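Local coordinates for protein Myo-inositol 2-dehydrogenase (PDB 3CEA) that binds NAD in a Rossmann-fold domain and probably oxidises myo-inositol at the 2-position with NAD as hydride acceptor, at residues A[14-18]-A[46-50]; A[63-68]-A[86-91]; A[95-101]-A[123-129]. All blocks are in the same frame, centred on the assembly; numbering follows the deposited sequence. Where two conformers were deposited one is given.

Contact 1. Residues A[14-18]-A[46-50]. With NAD (nicotinamide-adenine-dinucleotide), chain E.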
loop_
_atom_site.group_PDB
_atom_site.type_symbol
_atom_site.label_atom_id
_atom_site.label_comp_id
_atom_site.label_asym_id
_atom_site.label_seq_id
_atom_site.Cartn_x
_atom_site.Cartn_y
_atom_site.Cartn_z
ATOM N N ILE A 14 6.834 -36.409 18.154
ATOM C CA ILE A 14 6.759 -36.041 19.562
ATOM C C ILE A 14 6.252 -34.606 19.645
ATOM O O ILE A 14 6.797 -33.713 18.999
ATOM C CB ILE A 14 8.121 -36.171 20.288
ATOM C CG1 ILE A 14 8.750 -37.545 20.030
ATOM C CG2 ILE A 14 7.946 -35.927 21.789
ATOM C CD1 ILE A 14 10.220 -37.638 20.408
ATOM N N GLY A 15 5.198 -34.400 20.430
ATOM C CA GLY A 15 4.616 -33.076 20.622
ATOM C C GLY A 15 3.523 -32.766 19.619
ATOM O O GLY A 15 3.715 -32.915 18.409
ATOM N N LEU A 16 2.371 -32.338 20.131
ATOM C CA LEU A 16 1.225 -31.988 19.293
ATOM C C LEU A 16 0.621 -30.641 19.699
ATOM O O LEU A 16 -0.588 -30.432 19.584
ATOM C CB LEU A 16 0.163 -33.094 19.338
ATOM C CG LEU A 16 0.527 -34.497 18.831
ATOM C CD1 LEU A 16 -0.568 -35.492 19.186
ATOM C CD2 LEU A 16 0.801 -34.512 17.328
ATOM N N GLY A 17 1.475 -29.731 20.162
ATOM C CA GLY A 17 1.039 -28.417 20.627
ATOM C C GLY A 17 0.814 -27.422 19.505
ATOM O O GLY A 17 0.299 -27.776 18.446
ATOM N N ARG A 18 1.213 -26.174 19.745
ATOM C CA ARG A 18 1.017 -25.068 18.798
ATOM C C ARG A 18 1.550 -25.370 17.395
ATOM O O ARG A 18 0.895 -25.060 16.393
ATOM C CB ARG A 18 1.655 -23.783 19.340
ATOM C CG ARG A 18 0.898 -23.164 20.509
ATOM C CD ARG A 18 1.800 -22.350 21.433
ATOM N NE ARG A 18 2.482 -21.250 20.749
ATOM C CZ ARG A 18 3.795 -21.029 20.788
ATOM N NH1 ARG A 18 4.593 -21.821 21.493
ATOM N NH2 ARG A 18 4.313 -19.998 20.133
ATOM N N GLN A 46 -4.867 -34.391 23.181
ATOM C CA GLN A 46 -4.113 -34.237 21.939
ATOM C C GLN A 46 -3.846 -35.589 21.280
ATOM O O GLN A 46 -3.878 -35.707 20.053
ATOM C CB GLN A 46 -2.797 -33.501 22.194
ATOM C CG GLN A 46 -2.963 -32.023 22.532
ATOM C CD GLN A 46 -1.651 -31.346 22.881
ATOM O OE1 GLN A 46 -0.579 -31.942 22.765
ATOM N NE2 GLN A 46 -1.729 -30.094 23.316
ATOM N N LEU A 47 -3.587 -36.602 22.104
ATOM C CA LEU A 47 -3.344 -37.959 21.618
ATOM C C LEU A 47 -4.623 -38.605 21.087
ATOM O O LEU A 47 -4.588 -39.322 20.083
ATOM C CB LEU A 47 -2.713 -38.825 22.714
ATOM C CG LEU A 47 -1.302 -38.457 23.189
ATOM C CD1 LEU A 47 -0.954 -39.210 24.465
ATOM C CD2 LEU A 47 -0.261 -38.714 22.104
ATOM N N GLU A 48 -5.743 -38.344 21.762
ATOM C CA GLU A 48 -7.058 -38.798 21.304
ATOM C C GLU A 48 -7.415 -38.165 19.965
ATOM O O GLU A 48 -7.982 -38.824 19.092
ATOM C CB GLU A 48 -8.139 -38.470 22.335
ATOM C CG GLU A 48 -8.135 -39.373 23.560
ATOM C CD GLU A 48 -9.198 -38.988 24.576
ATOM O OE1 GLU A 48 -9.455 -37.775 24.752
ATOM O OE2 GLU A 48 -9.773 -39.902 25.205
ATOM N N TRP A 49 -7.077 -36.884 19.822
ATOM C CA TRP A 49 -7.263 -36.143 18.575
ATOM C C TRP A 49 -6.466 -36.766 17.426
ATOM O O TRP A 49 -6.966 -36.865 16.304
ATOM C CB TRP A 49 -6.875 -34.671 18.770
ATOM C CG TRP A 49 -6.772 -33.884 17.491
ATOM C CD1 TRP A 49 -7.806 -33.404 16.736
ATOM C CD2 TRP A 49 -5.569 -33.485 16.822
ATOM N NE1 TRP A 49 -7.322 -32.735 15.639
ATOM C CE2 TRP A 49 -5.952 -32.769 15.666
ATOM C CE3 TRP A 49 -4.205 -33.665 17.086
ATOM C CZ2 TRP A 49 -5.019 -32.229 14.773
ATOM C CZ3 TRP A 49 -3.276 -33.127 16.195
ATOM C CH2 TRP A 49 -3.690 -32.418 15.054
ATOM N N ALA A 50 -5.237 -37.190 17.718
ATOM C CA ALA A 50 -4.377 -37.839 16.729
ATOM C C ALA A 50 -4.965 -39.161 16.234
ATOM O O ALA A 50 -4.933 -39.446 15.037
ATOM C CB ALA A 50 -2.979 -38.049 17.295
HETATM P PA NAD E . 3.693 -26.477 22.975
HETATM O O1A NAD E . 2.511 -25.817 22.375
HETATM O O2A NAD E . 3.797 -26.207 24.426
HETATM O O5B NAD E . 3.627 -28.056 22.668
HETATM C C5B NAD E . 4.510 -28.957 23.305
HETATM C C4B NAD E . 4.013 -30.388 23.115
HETATM O O4B NAD E . 5.020 -31.319 23.478
HETATM C C3B NAD E . 2.797 -30.692 23.974
HETATM O O3B NAD E . 1.847 -31.333 23.159
HETATM C C2B NAD E . 3.301 -31.638 25.047
HETATM O O2B NAD E . 2.345 -32.614 25.400
HETATM C C1B NAD E . 4.524 -32.269 24.402
HETATM N N9A NAD E . 5.554 -32.609 25.403
HETATM C C8A NAD E . 6.097 -31.774 26.348
HETATM N N7A NAD E . 7.012 -32.464 27.067
HETATM C C5A NAD E . 7.056 -33.731 26.596
HETATM C C6A NAD E . 7.808 -34.839 26.970
HETATM N N6A NAD E . 8.842 -34.683 27.789
HETATM N N1A NAD E . 7.638 -36.034 26.291
HETATM C C2A NAD E . 6.729 -36.124 25.250
HETATM N N3A NAD E . 5.984 -35.017 24.885
HETATM C C4A NAD E . 6.145 -33.839 25.547
HETATM O O3 NAD E . 5.040 -25.994 22.235
HETATM P PN NAD E . 5.058 -25.589 20.675
HETATM O O1N NAD E . 4.221 -26.546 19.911
HETATM O O2N NAD E . 4.803 -24.137 20.599
HETATM O O5D NAD E . 6.591 -25.789 20.235
HETATM C C5D NAD E . 7.337 -26.949 20.519
HETATM C C4D NAD E . 8.733 -26.760 19.934
HETATM O O4D NAD E . 8.646 -26.189 18.640
HETATM C C3D NAD E . 9.586 -25.834 20.788
HETATM O O3D NAD E . 10.834 -26.446 21.020
HETATM C C2D NAD E . 9.748 -24.579 19.952
HETATM O O2D NAD E . 11.039 -24.031 20.066
HETATM C C1D NAD E . 9.469 -25.042 18.529
HETATM N N1N NAD E . 8.812 -23.989 17.728
HETATM C C2N NAD E . 9.344 -23.658 16.507
HETATM C C3N NAD E . 8.752 -22.663 15.722
HETATM C C7N NAD E . 9.216 -22.412 14.316
HETATM O O7N NAD E . 8.926 -21.164 13.729
HETATM N N7N NAD E . 9.887 -23.359 13.653
HETATM C C4N NAD E . 7.615 -22.008 16.190
HETATM C C5N NAD E . 7.082 -22.349 17.431
HETATM C C6N NAD E . 7.692 -23.345 18.193
#

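Contact 2. Residues A[63-68]-A[86-91]. With NAD (nicotinamide-adenine-dinucleotide), chain E.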
loop_
_atom_site.group_PDB
_atom_site.type_symbol
_atom_site.label_atom_id
_atom_site.label_comp_id
_atom_site.label_asym_id
_atom_site.label_seq_id
_atom_site.Cartn_x
_atom_site.Cartn_y
_atom_site.Cartn_z
ATOM N N TYR A 63 8.249 -41.068 25.277
ATOM C CA TYR A 63 8.867 -41.051 23.948
ATOM C C TYR A 63 9.865 -42.193 23.746
ATOM O O TYR A 63 10.018 -42.698 22.633
ATOM C CB TYR A 63 9.503 -39.684 23.643
ATOM C CG TYR A 63 10.825 -39.406 24.334
ATOM C CD1 TYR A 63 10.865 -38.825 25.602
ATOM C CD2 TYR A 63 12.038 -39.711 23.708
ATOM C CE1 TYR A 63 12.083 -38.564 26.235
ATOM C CE2 TYR A 63 13.256 -39.458 24.333
ATOM C CZ TYR A 63 13.272 -38.882 25.592
ATOM O OH TYR A 63 14.476 -38.628 26.208
ATOM N N LYS A 64 10.533 -42.594 24.827
ATOM C CA LYS A 64 11.472 -43.714 24.792
ATOM C C LYS A 64 10.738 -45.031 24.554
ATOM O O LYS A 64 11.244 -45.913 23.858
ATOM C CB LYS A 64 12.298 -43.776 26.079
ATOM C CG LYS A 64 13.289 -42.630 26.236
ATOM C CD LYS A 64 14.034 -42.713 27.557
ATOM C CE LYS A 64 14.984 -41.540 27.724
ATOM N NZ LYS A 64 15.690 -41.565 29.034
ATOM N N ASP A 65 9.541 -45.153 25.128
ATOM C CA ASP A 65 8.672 -46.299 24.880
ATOM C C ASP A 65 8.296 -46.396 23.405
ATOM O O ASP A 65 8.309 -47.483 22.832
ATOM C CB ASP A 65 7.402 -46.220 25.736
ATOM C CG ASP A 65 7.619 -46.701 27.163
ATOM O OD1 ASP A 65 8.687 -47.284 27.454
ATOM O OD2 ASP A 65 6.710 -46.500 27.996
HETATM N N MSE A 66 7.973 -45.254 22.800
HETATM C CA MSE A 66 7.581 -45.200 21.392
HETATM C C MSE A 66 8.722 -45.609 20.461
HETATM O O MSE A 66 8.522 -46.404 19.543
HETATM C CB MSE A 66 7.067 -43.806 21.027
HETATM C CG MSE A 66 6.474 -43.710 19.626
HETATM SE SE MSE A 66 5.718 -41.963 19.225
HETATM C CE MSE A 66 7.352 -40.926 19.227
ATOM N N ILE A 67 9.911 -45.067 20.713
ATOM C CA ILE A 67 11.095 -45.335 19.894
ATOM C C ILE A 67 11.532 -46.806 19.973
ATOM O O ILE A 67 12.031 -47.366 18.993
ATOM C CB ILE A 67 12.263 -44.367 20.256
ATOM C CG1 ILE A 67 11.893 -42.928 19.869
ATOM C CG2 ILE A 67 13.566 -44.781 19.565
ATOM C CD1 ILE A 67 12.768 -41.849 20.494
ATOM N N ASP A 68 11.316 -47.426 21.131
ATOM C CA ASP A 68 11.715 -48.815 21.363
ATOM C C ASP A 68 10.642 -49.844 20.986
ATOM O O ASP A 68 10.874 -51.052 21.092
ATOM C CB ASP A 68 12.142 -49.012 22.822
ATOM C CG ASP A 68 13.356 -48.175 23.202
ATOM O OD1 ASP A 68 14.185 -47.860 22.317
ATOM O OD2 ASP A 68 13.479 -47.835 24.399
ATOM N N GLU A 86 18.222 -34.525 24.435
ATOM C CA GLU A 86 18.049 -35.889 24.936
ATOM C C GLU A 86 17.175 -36.757 24.029
ATOM O O GLU A 86 17.377 -37.972 23.947
ATOM C CB GLU A 86 17.518 -35.893 26.378
ATOM C CG GLU A 86 16.231 -35.099 26.604
ATOM C CD GLU A 86 15.665 -35.277 28.004
ATOM O OE1 GLU A 86 15.443 -36.436 28.425
ATOM O OE2 GLU A 86 15.432 -34.251 28.680
HETATM N N MSE A 87 16.209 -36.134 23.356
HETATM C CA MSE A 87 15.346 -36.845 22.414
HETATM C C MSE A 87 16.084 -37.158 21.121
HETATM O O MSE A 87 15.926 -38.245 20.564
HETATM C CB MSE A 87 14.075 -36.049 22.118
HETATM C CG MSE A 87 13.045 -36.113 23.227
HETATM SE SE MSE A 87 11.549 -34.920 22.929
HETATM C CE MSE A 87 10.504 -35.371 24.515
ATOM N N THR A 88 16.888 -36.202 20.656
ATOM C CA THR A 88 17.692 -36.378 19.448
ATOM C C THR A 88 18.731 -37.482 19.637
ATOM O O THR A 88 18.837 -38.378 18.803
ATOM C CB THR A 88 18.366 -35.058 19.013
ATOM O OG1 THR A 88 17.360 -34.060 18.811
ATOM C CG2 THR A 88 19.144 -35.239 17.715
ATOM N N ILE A 89 19.471 -37.425 20.743
ATOM C CA ILE A 89 20.486 -38.436 21.059
ATOM C C ILE A 89 19.883 -39.846 21.102
ATOM O O ILE A 89 20.407 -40.768 20.472
ATOM C CB ILE A 89 21.241 -38.107 22.381
ATOM C CG1 ILE A 89 22.112 -36.856 22.204
ATOM C CG2 ILE A 89 22.107 -39.289 22.832
ATOM C CD1 ILE A 89 22.512 -36.174 23.505
ATOM N N TYR A 90 18.772 -40.001 21.820
ATOM C CA TYR A 90 18.113 -41.302 21.949
ATOM C C TYR A 90 17.643 -41.853 20.600
ATOM O O TYR A 90 17.818 -43.038 20.315
ATOM C CB TYR A 90 16.944 -41.222 22.935
ATOM C CG TYR A 90 16.544 -42.562 23.513
ATOM C CD1 TYR A 90 17.266 -43.130 24.562
ATOM C CD2 TYR A 90 15.446 -43.261 23.011
ATOM C CE1 TYR A 90 16.905 -44.365 25.098
ATOM C CE2 TYR A 90 15.075 -44.498 23.540
ATOM C CZ TYR A 90 15.810 -45.042 24.583
ATOM O OH TYR A 90 15.456 -46.259 25.114
ATOM N N ALA A 91 17.062 -40.980 19.779
ATOM C CA ALA A 91 16.549 -41.350 18.459
ATOM C C ALA A 91 17.663 -41.629 17.449
ATOM O O ALA A 91 17.545 -42.555 16.645
ATOM C CB ALA A 91 15.601 -40.275 17.933
HETATM P PA NAD E . 3.693 -26.477 22.975
HETATM O O1A NAD E . 2.511 -25.817 22.375
HETATM O O2A NAD E . 3.797 -26.207 24.426
HETATM O O5B NAD E . 3.627 -28.056 22.668
HETATM C C5B NAD E . 4.510 -28.957 23.305
HETATM C C4B NAD E . 4.013 -30.388 23.115
HETATM O O4B NAD E . 5.020 -31.319 23.478
HETATM C C3B NAD E . 2.797 -30.692 23.974
HETATM O O3B NAD E . 1.847 -31.333 23.159
HETATM C C2B NAD E . 3.301 -31.638 25.047
HETATM O O2B NAD E . 2.345 -32.614 25.400
HETATM C C1B NAD E . 4.524 -32.269 24.402
HETATM N N9A NAD E . 5.554 -32.609 25.403
HETATM C C8A NAD E . 6.097 -31.774 26.348
HETATM N N7A NAD E . 7.012 -32.464 27.067
HETATM C C5A NAD E . 7.056 -33.731 26.596
HETATM C C6A NAD E . 7.808 -34.839 26.970
HETATM N N6A NAD E . 8.842 -34.683 27.789
HETATM N N1A NAD E . 7.638 -36.034 26.291
HETATM C C2A NAD E . 6.729 -36.124 25.250
HETATM N N3A NAD E . 5.984 -35.017 24.885
HETATM C C4A NAD E . 6.145 -33.839 25.547
HETATM O O3 NAD E . 5.040 -25.994 22.235
HETATM P PN NAD E . 5.058 -25.589 20.675
HETATM O O1N NAD E . 4.221 -26.546 19.911
HETATM O O2N NAD E . 4.803 -24.137 20.599
HETATM O O5D NAD E . 6.591 -25.789 20.235
HETATM C C5D NAD E . 7.337 -26.949 20.519
HETATM C C4D NAD E . 8.733 -26.760 19.934
HETATM O O4D NAD E . 8.646 -26.189 18.640
HETATM C C3D NAD E . 9.586 -25.834 20.788
HETATM O O3D NAD E . 10.834 -26.446 21.020
HETATM C C2D NAD E . 9.748 -24.579 19.952
HETATM O O2D NAD E . 11.039 -24.031 20.066
HETATM C C1D NAD E . 9.469 -25.042 18.529
HETATM N N1N NAD E . 8.812 -23.989 17.728
HETATM C C2N NAD E . 9.344 -23.658 16.507
HETATM C C3N NAD E . 8.752 -22.663 15.722
HETATM C C7N NAD E . 9.216 -22.412 14.316
HETATM O O7N NAD E . 8.926 -21.164 13.729
HETATM N N7N NAD E . 9.887 -23.359 13.653
HETATM C C4N NAD E . 7.615 -22.008 16.190
HETATM C C5N NAD E . 7.082 -22.349 17.431
HETATM C C6N NAD E . 7.692 -23.345 18.193
#

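Contact 3. Residues A[95-101]-A[123-129]. With NAD (nicotinamide-adenine-dinucleotide), chain E.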
loop_
_atom_site.group_PDB
_atom_site.type_symbol
_atom_site.label_atom_id
_atom_site.label_comp_id
_atom_site.label_asym_id
_atom_site.label_seq_id
_atom_site.Cartn_x
_atom_site.Cartn_y
_atom_site.Cartn_z
ATOM N N GLY A 95 19.004 -45.498 15.440
ATOM C CA GLY A 95 19.111 -45.610 13.982
ATOM C C GLY A 95 18.137 -44.754 13.194
ATOM O O GLY A 95 18.110 -44.807 11.961
ATOM N N LEU A 96 17.346 -43.956 13.905
ATOM C CA LEU A 96 16.317 -43.123 13.292
ATOM C C LEU A 96 16.890 -41.875 12.623
ATOM O O LEU A 96 17.920 -41.343 13.043
ATOM C CB LEU A 96 15.275 -42.712 14.342
ATOM C CG LEU A 96 14.091 -43.625 14.693
ATOM C CD1 LEU A 96 14.512 -45.023 15.142
ATOM C CD2 LEU A 96 13.248 -42.964 15.770
ATOM N N ASN A 97 16.215 -41.428 11.566
ATOM C CA ASN A 97 16.469 -40.120 10.981
ATOM C C ASN A 97 15.657 -39.098 11.760
ATOM O O ASN A 97 14.502 -39.353 12.106
ATOM C CB ASN A 97 16.090 -40.106 9.499
ATOM C CG ASN A 97 16.894 -41.102 8.683
ATOM O OD1 ASN A 97 18.027 -40.827 8.281
ATOM N ND2 ASN A 97 16.310 -42.270 8.430
ATOM N N VAL A 98 16.261 -37.950 12.049
ATOM C CA VAL A 98 15.662 -36.990 12.973
ATOM C C VAL A 98 15.405 -35.624 12.340
ATOM O O VAL A 98 16.312 -34.998 11.783
ATOM C CB VAL A 98 16.526 -36.810 14.257
ATOM C CG1 VAL A 98 15.907 -35.779 15.190
ATOM C CG2 VAL A 98 16.707 -38.134 14.982
ATOM N N PHE A 99 14.152 -35.185 12.427
ATOM C CA PHE A 99 13.797 -33.795 12.192
ATOM C C PHE A 99 13.478 -33.168 13.544
ATOM O O PHE A 99 12.462 -33.489 14.163
ATOM C CB PHE A 99 12.597 -33.687 11.249
ATOM C CG PHE A 99 12.217 -32.270 10.902
ATOM C CD1 PHE A 99 11.381 -31.530 11.740
ATOM C CD2 PHE A 99 12.686 -31.681 9.731
ATOM C CE1 PHE A 99 11.026 -30.222 11.424
ATOM C CE2 PHE A 99 12.332 -30.373 9.404
ATOM C CZ PHE A 99 11.501 -29.641 10.254
ATOM N N CYS A 100 14.359 -32.286 14.001
ATOM C CA CYS A 100 14.169 -31.604 15.275
ATOM C C CYS A 100 13.848 -30.135 15.043
ATOM O O CYS A 100 14.509 -29.465 14.244
ATOM C CB CYS A 100 15.420 -31.743 16.147
ATOM S SG CYS A 100 15.211 -31.228 17.867
ATOM N N GLU A 101 12.831 -29.639 15.741
ATOM C CA GLU A 101 12.479 -28.226 15.677
ATOM C C GLU A 101 13.544 -27.337 16.301
ATOM O O GLU A 101 14.358 -27.793 17.108
ATOM C CB GLU A 101 11.118 -27.958 16.335
ATOM C CG GLU A 101 9.932 -27.999 15.371
ATOM C CD GLU A 101 10.034 -26.984 14.231
ATOM O OE1 GLU A 101 10.808 -26.006 14.340
ATOM O OE2 GLU A 101 9.322 -27.161 13.220
ATOM N N ASN A 123 25.213 -41.655 8.219
ATOM C CA ASN A 123 24.231 -42.328 7.370
ATOM C C ASN A 123 22.795 -41.943 7.726
ATOM O O ASN A 123 21.858 -42.251 6.986
ATOM C CB ASN A 123 24.410 -43.848 7.451
ATOM C CG ASN A 123 25.798 -44.306 7.014
ATOM O OD1 ASN A 123 26.669 -43.493 6.696
ATOM N ND2 ASN A 123 26.007 -45.618 7.001
ATOM N N GLN A 124 22.632 -41.270 8.865
ATOM C CA GLN A 124 21.324 -40.819 9.332
ATOM C C GLN A 124 21.172 -39.320 9.126
ATOM O O GLN A 124 22.046 -38.536 9.508
ATOM C CB GLN A 124 21.123 -41.169 10.808
ATOM C CG GLN A 124 20.844 -42.644 11.065
ATOM C CD GLN A 124 21.138 -43.055 12.495
ATOM O OE1 GLN A 124 21.969 -43.928 12.737
ATOM N NE2 GLN A 124 20.460 -42.427 13.448
ATOM N N ILE A 125 20.055 -38.931 8.523
ATOM C CA ILE A 125 19.775 -37.528 8.248
ATOM C C ILE A 125 19.332 -36.817 9.525
ATOM O O ILE A 125 18.481 -37.320 10.262
ATOM C CB ILE A 125 18.686 -37.365 7.141
ATOM C CG1 ILE A 125 19.008 -38.224 5.904
ATOM C CG2 ILE A 125 18.478 -35.890 6.774
ATOM C CD1 ILE A 125 20.343 -37.928 5.219
ATOM N N PHE A 126 19.943 -35.663 9.791
ATOM C CA PHE A 126 19.437 -34.738 10.799
ATOM C C PHE A 126 19.086 -33.403 10.153
ATOM O O PHE A 126 19.850 -32.877 9.344
ATOM C CB PHE A 126 20.432 -34.526 11.945
ATOM C CG PHE A 126 19.980 -33.494 12.946
ATOM C CD1 PHE A 126 19.146 -33.848 14.002
ATOM C CD2 PHE A 126 20.364 -32.161 12.817
ATOM C CE1 PHE A 126 18.712 -32.892 14.922
ATOM C CE2 PHE A 126 19.932 -31.201 13.730
ATOM C CZ PHE A 126 19.106 -31.569 14.784
ATOM N N GLN A 127 17.936 -32.853 10.534
ATOM C CA GLN A 127 17.464 -31.595 9.972
ATOM C C GLN A 127 16.826 -30.697 11.030
ATOM O O GLN A 127 15.980 -31.147 11.806
ATOM C CB GLN A 127 16.479 -31.870 8.836
ATOM C CG GLN A 127 16.161 -30.669 7.964
ATOM C CD GLN A 127 15.564 -31.062 6.630
ATOM O OE1 GLN A 127 16.078 -31.945 5.939
ATOM N NE2 GLN A 127 14.473 -30.402 6.255
ATOM N N SER A 128 17.255 -29.433 11.044
ATOM C CA SER A 128 16.707 -28.422 11.948
ATOM C C SER A 128 15.423 -27.815 11.371
ATOM O O SER A 128 14.968 -28.213 10.294
ATOM C CB SER A 128 17.748 -27.332 12.233
ATOM O OG SER A 128 17.996 -26.537 11.084
ATOM N N GLY A 129 14.840 -26.850 12.082
ATOM C CA GLY A 129 13.579 -26.246 11.657
ATOM C C GLY A 129 13.576 -24.765 11.316
ATOM O O GLY A 129 12.657 -24.043 11.705
HETATM P PA NAD E . 3.693 -26.477 22.975
HETATM O O1A NAD E . 2.511 -25.817 22.375
HETATM O O2A NAD E . 3.797 -26.207 24.426
HETATM O O5B NAD E . 3.627 -28.056 22.668
HETATM C C5B NAD E . 4.510 -28.957 23.305
HETATM C C4B NAD E . 4.013 -30.388 23.115
HETATM O O4B NAD E . 5.020 -31.319 23.478
HETATM C C3B NAD E . 2.797 -30.692 23.974
HETATM O O3B NAD E . 1.847 -31.333 23.159
HETATM C C2B NAD E . 3.301 -31.638 25.047
HETATM O O2B NAD E . 2.345 -32.614 25.400
HETATM C C1B NAD E . 4.524 -32.269 24.402
HETATM N N9A NAD E . 5.554 -32.609 25.403
HETATM C C8A NAD E . 6.097 -31.774 26.348
HETATM N N7A NAD E . 7.012 -32.464 27.067
HETATM C C5A NAD E . 7.056 -33.731 26.596
HETATM C C6A NAD E . 7.808 -34.839 26.970
HETATM N N6A NAD E . 8.842 -34.683 27.789
HETATM N N1A NAD E . 7.638 -36.034 26.291
HETATM C C2A NAD E . 6.729 -36.124 25.250
HETATM N N3A NAD E . 5.984 -35.017 24.885
HETATM C C4A NAD E . 6.145 -33.839 25.547
HETATM O O3 NAD E . 5.040 -25.994 22.235
HETATM P PN NAD E . 5.058 -25.589 20.675
HETATM O O1N NAD E . 4.221 -26.546 19.911
HETATM O O2N NAD E . 4.803 -24.137 20.599
HETATM O O5D NAD E . 6.591 -25.789 20.235
HETATM C C5D NAD E . 7.337 -26.949 20.519
HETATM C C4D NAD E . 8.733 -26.760 19.934
HETATM O O4D NAD E . 8.646 -26.189 18.640
HETATM C C3D NAD E . 9.586 -25.834 20.788
HETATM O O3D NAD E . 10.834 -26.446 21.020
HETATM C C2D NAD E . 9.748 -24.579 19.952
HETATM O O2D NAD E . 11.039 -24.031 20.066
HETATM C C1D NAD E . 9.469 -25.042 18.529
HETATM N N1N NAD E . 8.812 -23.989 17.728
HETATM C C2N NAD E . 9.344 -23.658 16.507
HETATM C C3N NAD E . 8.752 -22.663 15.722
HETATM C C7N NAD E . 9.216 -22.412 14.316
HETATM O O7N NAD E . 8.926 -21.164 13.729
HETATM N N7N NAD E . 9.887 -23.359 13.653
HETATM C C4N NAD E . 7.615 -22.008 16.190
HETATM C C5N NAD E . 7.082 -22.349 17.431
HETATM C C6N NAD E . 7.692 -23.345 18.193
#

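Contact 1. Residues A[14-18]-A[46-50]
The isobutyl group of Leu16 is the bump in this contact. It enters a hollow on helix 44-52 lined by Gln46, Leu47, Trp49 and Ala50. Leu16 CD1 lies 3.4 Å from Gln46 O and 4.0 Å from Ala50 CB, with Leu47 CD2 at 4.4 Å. Leu16 CD2 meets the edge of the Trp49 ring, 4.5 Å from CZ3. Ala24 of helix 20-29 also touches Leu16. The loop 14-18 follows strand 9-14 and fits the start of the GxGxxG turn of a Rossmann fold, with Gly15 and Gly17 as its first two glycines. Both leave room for NAD: Gly15 CA is 3.4 Å from NAD O4B, and Gly17 CA is 3.3 Å from NAD O5B. A side chain on Gly17 would clash with O5B. The ribose hydroxyl NAD O3B sits between the segments. NAD O3B accepts a hydrogen bond from Leu16 N (3.2 Å) and donates one to Gln46 OE1 (2.5 Å). Arg18 N binds the phosphate oxygen NAD O1A at 3.0 Å.

Contact 2. Residues A[63-68]-A[86-91]
Tyr63 and Met87, a selenomethionine, form the apolar centre between two helices of the Rossmann domain. Met87 CG lies over the face of the Tyr63 ring, 3.6 Å from its centroid, in a CH-pi contact. Met87 SE is 4.7 Å from the centroid of the Tyr63 ring, a Met-aromatic contact. The helical segments 63-67 and 86-91 run nearly parallel, 20° apart, with their axes 10.8 Å apart at closest approach. They pack on the same side of the parallel sheet: Met66 and Ile67 touch Ile75, while Met87 touches Ile77. Ile67 fills the next position, with Ile67 CD1 3.9 Å from Tyr90 CD2 and 4.1 Å from Ala91 CB. Met87 also reaches the cofactor pocket, where Met87 CE is 3.4 Å from the adenine atom NAD N1A. Further out, the aliphatic part of Lys64 covers one face of the Tyr90 ring, with Lys64 CG 3.8 Å from the centroid. Polar groups close two edges of the contact. Tyr63 OH makes a weak hydrogen bond to Glu86 OE1 at 3.3 Å. The shorter bond is at the other edge: Tyr90 OH donates to Asp68 OD2 at 2.6 Å.

Contact 3. Residues A[95-101]-A[123-129]
Phe99 lays one face of its ring over Gln127 O on the neighbouring strand. Phe99 CE2 is 3.5 Å from Ser128 O and Phe99 CZ is 4.2 Å from Gly129 CA. Phe305 of helix 295-311 meets Phe99 edge-to-face. On the other face of the sheet, Val98 CG1 is 4.0 Å from Phe126 CD1, and Cys100 CB is 3.7 Å from Phe126 CE1. Thr88 of helix 84-93 touches both Cys100 and Phe126 there. The two strands are parallel and belong to a beta-alpha-beta unit of the Rossmann fold, in which helix 108-119 makes the crossover. Three backbone hydrogen bonds hold them: Val98 N to Ile125 O (2.9 Å), Gln127 N to Val98 O (3.0 Å) and Cys100 N to Gln127 O (3.0 Å). Side chains extend this ladder at its start. Asn97 OD1 accepts from Ile125 N at 2.8 Å. Gln124 NE2 donates to Leu96 O at 2.8 Å and also to Met92 O. At the other end, Glu101 OE1 accepts from the nicotinamide amide NAD N7N at 2.9 Å, while Glu101 OE2 bonds His23. Gly129 has no side chain, and a CB there would clash with Glu101 OE1.

Overall arrangement
The three contacts follow one another along the chain, all within the NAD-binding Rossmann domain. Contacts 1 and 2 have centres about 17 Å apart. They touch through Ile14 at the end of strand 9-14, which packs on Tyr63, Met66 and Met87. Contacts 2 and 3 are closer, with centres about 12 Å apart. Helix 84-93 leads directly into strand 97-100, and Thr88 and Ala91 pack on that strand's side chains. Contacts 1 and 3 do not touch; their centres are about 20 Å apart. Contact 1 meets the adenosine ribose, the phosphates and the adenine, contact 2 the adenine, and contact 3 the nicotinamide amide. Strands 9-14 and 97-100 share one parallel sheet, and NAD lies at their C-terminal ends.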